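Side-chain contacts in suppressor of fused family protein (Neisseria gonorrhoeae, PDB 3K5J), which is of unknown function but resembles the N-terminal domain of human Suppressor of fused, and may likewise act by binding other proteins: residues A[146-149]-A[150-154]; A[106-109]-A[110-114]. All coordinates share one frame; numbering follows the deposited sequence. Where two conformers were deposited one is given.

Contact 1 of 2, residues A[146-149]-A[150-154]. With SO4 (sulfate ion), chain D; SO4 (sulfate ion), chain E.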
loop_
_atom_site.group_PDB
_atom_site.type_symbol
_atom_site.label_atom_id
_atom_site.label_comp_id
_atom_site.label_asym_id
_atom_site.label_seq_id
_atom_site.Cartn_x
_atom_site.Cartn_y
_atom_site.Cartn_z
ATOM N N THR A 146 -17.688 -0.214 6.696
ATOM C CA THR A 146 -18.252 -1.141 7.657
ATOM C C THR A 146 -17.272 -2.235 8.095
ATOM O O THR A 146 -17.299 -2.650 9.252
ATOM C CB THR A 146 -19.591 -1.683 7.198
ATOM O OG1 THR A 146 -19.514 -2.383 5.942
ATOM C CG2 THR A 146 -20.587 -0.560 7.071
ATOM N N GLU A 147 -16.387 -2.663 7.195
ATOM C CA GLU A 147 -15.270 -3.520 7.582
ATOM C C GLU A 147 -14.347 -2.860 8.594
ATOM O O GLU A 147 -13.894 -3.523 9.532
ATOM C CB GLU A 147 -14.507 -4.023 6.341
ATOM C CG GLU A 147 -15.309 -5.011 5.501
ATOM C CD GLU A 147 -14.768 -5.249 4.118
ATOM O OE1 GLU A 147 -13.813 -4.545 3.713
ATOM O OE2 GLU A 147 -15.321 -6.157 3.436
ATOM N N ARG A 148 -14.040 -1.591 8.409
ATOM C CA ARG A 148 -13.222 -0.865 9.370
ATOM C C ARG A 148 -13.885 -0.883 10.739
ATOM O O ARG A 148 -13.246 -1.142 11.762
ATOM C CB ARG A 148 -12.990 0.572 8.913
ATOM C CG ARG A 148 -12.501 1.533 9.992
ATOM C CD ARG A 148 -11.128 1.155 10.526
ATOM N NE ARG A 148 -10.751 2.071 11.599
ATOM C CZ ARG A 148 -10.834 1.778 12.887
ATOM N NH1 ARG A 148 -11.261 0.581 13.250
ATOM N NH2 ARG A 148 -10.485 2.686 13.806
ATOM N N LEU A 149 -15.180 -0.577 10.749
ATOM C CA LEU A 149 -15.921 -0.565 12.031
ATOM C C LEU A 149 -15.900 -1.934 12.705
ATOM O O LEU A 149 -15.723 -2.038 13.951
ATOM C CB LEU A 149 -17.356 -0.068 11.816
ATOM C CG LEU A 149 -18.196 -0.051 13.102
ATOM C CD1 LEU A 149 -17.628 0.937 14.097
ATOM C CD2 LEU A 149 -19.639 0.274 12.736
ATOM N N PHE A 150 -16.091 -2.988 11.934
ATOM C CA PHE A 150 -16.023 -4.349 12.396
ATOM C C PHE A 150 -14.753 -4.605 13.188
ATOM O O PHE A 150 -14.800 -5.307 14.158
ATOM C CB PHE A 150 -16.175 -5.292 11.178
ATOM C CG PHE A 150 -16.044 -6.751 11.453
ATOM C CD1 PHE A 150 -14.839 -7.370 11.332
ATOM C CD2 PHE A 150 -17.153 -7.532 11.703
ATOM C CE1 PHE A 150 -14.706 -8.706 11.536
ATOM C CE2 PHE A 150 -17.008 -8.864 11.905
ATOM C CZ PHE A 150 -15.784 -9.443 11.805
ATOM N N LEU A 151 -13.637 -4.011 12.802
ATOM C CA LEU A 151 -12.350 -4.261 13.454
ATOM C C LEU A 151 -12.234 -3.667 14.849
ATOM O O LEU A 151 -11.327 -4.016 15.610
ATOM C CB LEU A 151 -11.199 -3.798 12.550
ATOM C CG LEU A 151 -10.942 -4.668 11.316
ATOM C CD1 LEU A 151 -9.942 -3.999 10.384
ATOM C CD2 LEU A 151 -10.442 -6.063 11.741
ATOM N N ASN A 152 -13.189 -2.837 15.214
ATOM C CA ASN A 152 -13.252 -2.365 16.600
ATOM C C ASN A 152 -13.639 -3.428 17.596
ATOM O O ASN A 152 -13.299 -3.298 18.781
ATOM C CB ASN A 152 -14.229 -1.203 16.701
ATOM C CG ASN A 152 -13.668 0.041 16.091
ATOM O OD1 ASN A 152 -12.454 0.147 15.933
ATOM N ND2 ASN A 152 -14.525 0.999 15.751
ATOM N N THR A 153 -14.367 -4.441 17.162
ATOM C CA THR A 153 -14.843 -5.489 18.098
ATOM C C THR A 153 -14.588 -6.909 17.609
ATOM O O THR A 153 -15.164 -7.888 18.115
ATOM C CB THR A 153 -16.350 -5.328 18.371
ATOM O OG1 THR A 153 -17.094 -5.549 17.155
ATOM C CG2 THR A 153 -16.627 -3.934 18.925
ATOM N N HIS A 154 -13.713 -7.040 16.619
ATOM C CA HIS A 154 -13.343 -8.338 16.099
ATOM C C HIS A 154 -11.892 -8.268 15.690
ATOM O O HIS A 154 -11.354 -7.197 15.487
ATOM C CB HIS A 154 -14.143 -8.701 14.863
ATOM C CG HIS A 154 -15.613 -8.794 15.080
ATOM N ND1 HIS A 154 -16.451 -7.700 15.029
ATOM C CD2 HIS A 154 -16.413 -9.871 15.293
ATOM C CE1 HIS A 154 -17.695 -8.090 15.240
ATOM N NE2 HIS A 154 -17.702 -9.406 15.374
HETATM S S SO4 D . -20.376 -0.330 3.070
HETATM O O1 SO4 D . -21.679 -0.150 3.663
HETATM O O2 SO4 D . -19.376 -0.412 4.071
HETATM O O3 SO4 D . -20.473 -1.629 2.354
HETATM O O4 SO4 D . -20.085 0.729 2.073
HETATM S S SO4 E . -9.737 5.808 12.445
HETATM O O1 SO4 E . -11.131 6.127 12.803
HETATM O O2 SO4 E . -9.169 5.231 13.653
HETATM O O3 SO4 E . -9.769 4.809 11.329
HETATM O O4 SO4 E . -9.018 7.059 12.138
HETATM O O HOH W 1 -17.469 -3.089 15.692
#
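In one of its two conformers, the Arg148 guanidinium is shared between Asn152 and a sulfate ion, probably from the crystallisation liquor; the sharing may thus be partial. NH1 of Arg148 donates to OD1 of Asn152 (3.0 Å) from above the amide plane, the flat groups 86° apart. NE and NH2 of Arg148 bond two oxygens of the sulfate at the guanidinium edge, with the sulfur in its plane. Asn103 ND2 also binds it. A bend at chi2 (64°) turns Arg148 toward Asn152. Asn152 ND2 lies 3.5 Å from Leu149 CD1, the two side chains crossing at about a right angle. At a second sulfate, Thr146 N and OG1 meet at a single oxygen, O2, with Thr146 OG1 2.7 Å from it.

The backbone changes its bonding here. Phe150 N bonds Thr146 O, but Leu151 N is divided between Arg148 O and, weakly, Glu147 O. Asn152 N bonds Leu149 O (2.9 Å), and a water links that oxygen to Thr153 OG1. Phe150 O receives Thr153 N and His154 ND1 from opposite faces of its plane. The His154 ring lies with one face over Phe150 CE2. Helix 145-150 leads into a type I beta turn, Phe150 to Thr153.

Contact 2 of 2, residues A[106-109]-A[110-114]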
loop_
_atom_site.group_PDB
_atom_site.type_symbol
_atom_site.label_atom_id
_atom_site.label_comp_id
_atom_site.label_asym_id
_atom_site.label_seq_id
_atom_site.Cartn_x
_atom_site.Cartn_y
_atom_site.Cartn_z
ATOM N N ARG A 106 -9.771 10.311 3.110
ATOM C CA ARG A 106 -10.499 10.514 1.890
ATOM C C ARG A 106 -10.592 9.148 1.200
ATOM O O ARG A 106 -9.895 8.220 1.592
ATOM C CB ARG A 106 -9.778 11.516 0.996
ATOM C CG ARG A 106 -8.490 11.037 0.447
ATOM C CD ARG A 106 -7.881 12.138 -0.395
ATOM N NE ARG A 106 -6.736 11.648 -1.140
ATOM C CZ ARG A 106 -5.901 12.411 -1.815
ATOM N NH1 ARG A 106 -6.051 13.772 -1.771
ATOM N NH2 ARG A 106 -4.898 11.798 -2.478
ATOM N N PRO A 107 -11.433 9.014 0.163
ATOM C CA PRO A 107 -11.455 7.767 -0.572
ATOM C C PRO A 107 -10.113 7.450 -1.205
ATOM O O PRO A 107 -9.422 8.349 -1.706
ATOM C CB PRO A 107 -12.520 7.998 -1.620
ATOM C CG PRO A 107 -13.406 9.040 -0.997
ATOM C CD PRO A 107 -12.464 9.955 -0.313
ATOM N N TRP A 108 -9.766 6.173 -1.263
ATOM C CA TRP A 108 -8.440 5.807 -1.806
ATOM C C TRP A 108 -8.284 6.228 -3.266
ATOM O O TRP A 108 -7.201 6.592 -3.682
ATOM C CB TRP A 108 -8.153 4.314 -1.614
ATOM C CG TRP A 108 -8.925 3.354 -2.432
ATOM C CD1 TRP A 108 -10.288 3.157 -2.434
ATOM C CD2 TRP A 108 -8.387 2.377 -3.351
ATOM N NE1 TRP A 108 -10.614 2.133 -3.292
ATOM C CE2 TRP A 108 -9.470 1.633 -3.862
ATOM C CE3 TRP A 108 -7.086 2.038 -3.769
ATOM C CZ2 TRP A 108 -9.284 0.603 -4.801
ATOM C CZ3 TRP A 108 -6.907 1.019 -4.656
ATOM C CH2 TRP A 108 -7.999 0.332 -5.211
ATOM N N VAL A 109 -9.382 6.094 -4.031
ATOM C CA VAL A 109 -9.530 6.731 -5.333
ATOM C C VAL A 109 -10.915 7.425 -5.313
ATOM O O VAL A 109 -11.860 6.939 -4.658
ATOM C CB VAL A 109 -9.373 5.768 -6.497
ATOM C CG1 VAL A 109 -7.992 5.128 -6.528
ATOM C CG2 VAL A 109 -10.406 4.663 -6.493
ATOM N N GLU A 110 -11.014 8.542 -6.046
ATOM C CA GLU A 110 -12.162 9.479 -5.964
ATOM C C GLU A 110 -13.518 8.807 -5.922
ATOM O O GLU A 110 -14.351 9.178 -5.088
ATOM C CB GLU A 110 -12.167 10.489 -7.154
ATOM C CG GLU A 110 -13.291 11.602 -7.077
ATOM C CD GLU A 110 -13.519 12.320 -8.411
ATOM O OE1 GLU A 110 -12.847 11.997 -9.427
ATOM O OE2 GLU A 110 -14.397 13.213 -8.451
ATOM N N GLN A 111 -13.771 7.886 -6.819
ATOM C CA GLN A 111 -15.145 7.358 -6.929
ATOM C C GLN A 111 -15.482 6.212 -5.994
ATOM O O GLN A 111 -16.601 5.752 -5.937
ATOM C CB GLN A 111 -15.474 6.992 -8.375
ATOM C CG GLN A 111 -15.534 8.216 -9.300
ATOM C CD GLN A 111 -16.765 9.065 -9.015
ATOM O OE1 GLN A 111 -17.888 8.559 -8.999
ATOM N NE2 GLN A 111 -16.557 10.343 -8.750
ATOM N N SER A 112 -14.505 5.735 -5.253
ATOM C CA SER A 112 -14.746 4.685 -4.256
ATOM C C SER A 112 -15.276 5.297 -2.969
ATOM O O SER A 112 -15.037 6.480 -2.679
ATOM C CB SER A 112 -13.429 3.947 -3.945
ATOM O OG SER A 112 -13.600 2.768 -3.178
ATOM N N SER A 113 -15.917 4.454 -2.156
ATOM C CA SER A 113 -16.285 4.833 -0.803
ATOM C C SER A 113 -15.251 4.358 0.237
ATOM O O SER A 113 -15.400 4.642 1.440
ATOM C CB SER A 113 -17.651 4.225 -0.401
ATOM O OG SER A 113 -17.565 2.824 -0.225
ATOM N N PHE A 114 -14.224 3.609 -0.192
ATOM C CA PHE A 114 -13.295 3.003 0.779
ATOM C C PHE A 114 -12.253 4.051 1.181
ATOM O O PHE A 114 -11.570 4.604 0.306
ATOM C CB PHE A 114 -12.651 1.738 0.232
ATOM C CG PHE A 114 -13.600 0.788 -0.440
ATOM C CD1 PHE A 114 -14.951 0.696 -0.072
ATOM C CD2 PHE A 114 -13.150 -0.062 -1.412
ATOM C CE1 PHE A 114 -15.805 -0.174 -0.741
ATOM C CE2 PHE A 114 -14.010 -0.960 -2.040
ATOM C CZ PHE A 114 -15.341 -0.992 -1.696
#
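The indole NH of Trp108 meets the hydroxyl of Ser112 across a compact loop. NE1 of Trp108 lies 3.1 Å from OG of Ser112, and the N-H...O angle of 132° makes this a weak hydrogen bond. OG sits at the indole edge, in the ring plane. Trp108 has CG between its backbone N and carbonyl carbon (chi1 71°), which brings the indole back over the loop to Ser112.

The hydroxyl oxygen of Ser112 has three polar partners. It takes the indole NH and also accepts from Phe114 N at 3.2 Å, a nearly straight bond (168°). Its third partner is Ile173 O, outside the loop. The oxygen of this buried side chain is therefore well satisfied. It also stands 3.3 Å above the Phe114 ring plane, toward the rim.

Several backbone N-H groups find acceptors. Trp108 N donates to Phe114 O at 2.9 Å. The same oxygen receives a CA-H...O contact from Pro107, with CA 3.3 Å away. Ser112 N donates to Val109 O at 3.0 Å. Glu110 N is taken by Glu77 OE2. Among the side chains, Arg106 NH2 forms a salt bridge with Glu80 OE1. Both glutamates belong to helix 77-91.

Pro107 CB comes close to Ser112 O. The Trp108 five-membered ring and the Phe114 ring meet rim to rim. Although their planes are nearly parallel, neither ring lies over the other's face, so they do not stack. CD1 of Trp108 touches CB of Phe114, while Val109 CG2 lies over one indole face, toward its rim. The loop joins the antiparallel strands 101-103 and 116-120; it combines a type I beta turn, Val109 to Ser112, with an ST turn at Ser112.

Overall arrangement
From the N terminus, the chain passes helix 77-91 and strand 101-103 before reaching contact 2. Contact 2 closes the loop that leads into strand 116-120, and its polar groups reach back to helix 77-91. The chain then passes helix 127-130 and strand 131-132, runs through strand 135-143, which pairs with 116-120, and enters helix 145-150. Contact 1 lies where that helix gives way to the turn before helix 156-166. The two contacts are in series and neither nests nor crosses. The centres of contact 1 and contact 2 are about 18 Å apart, and they do not touch. Gln145 gives an indirect tie: its NE2 bonds Ser113 O, linking the 106-114 loop to the start of helix 145-150.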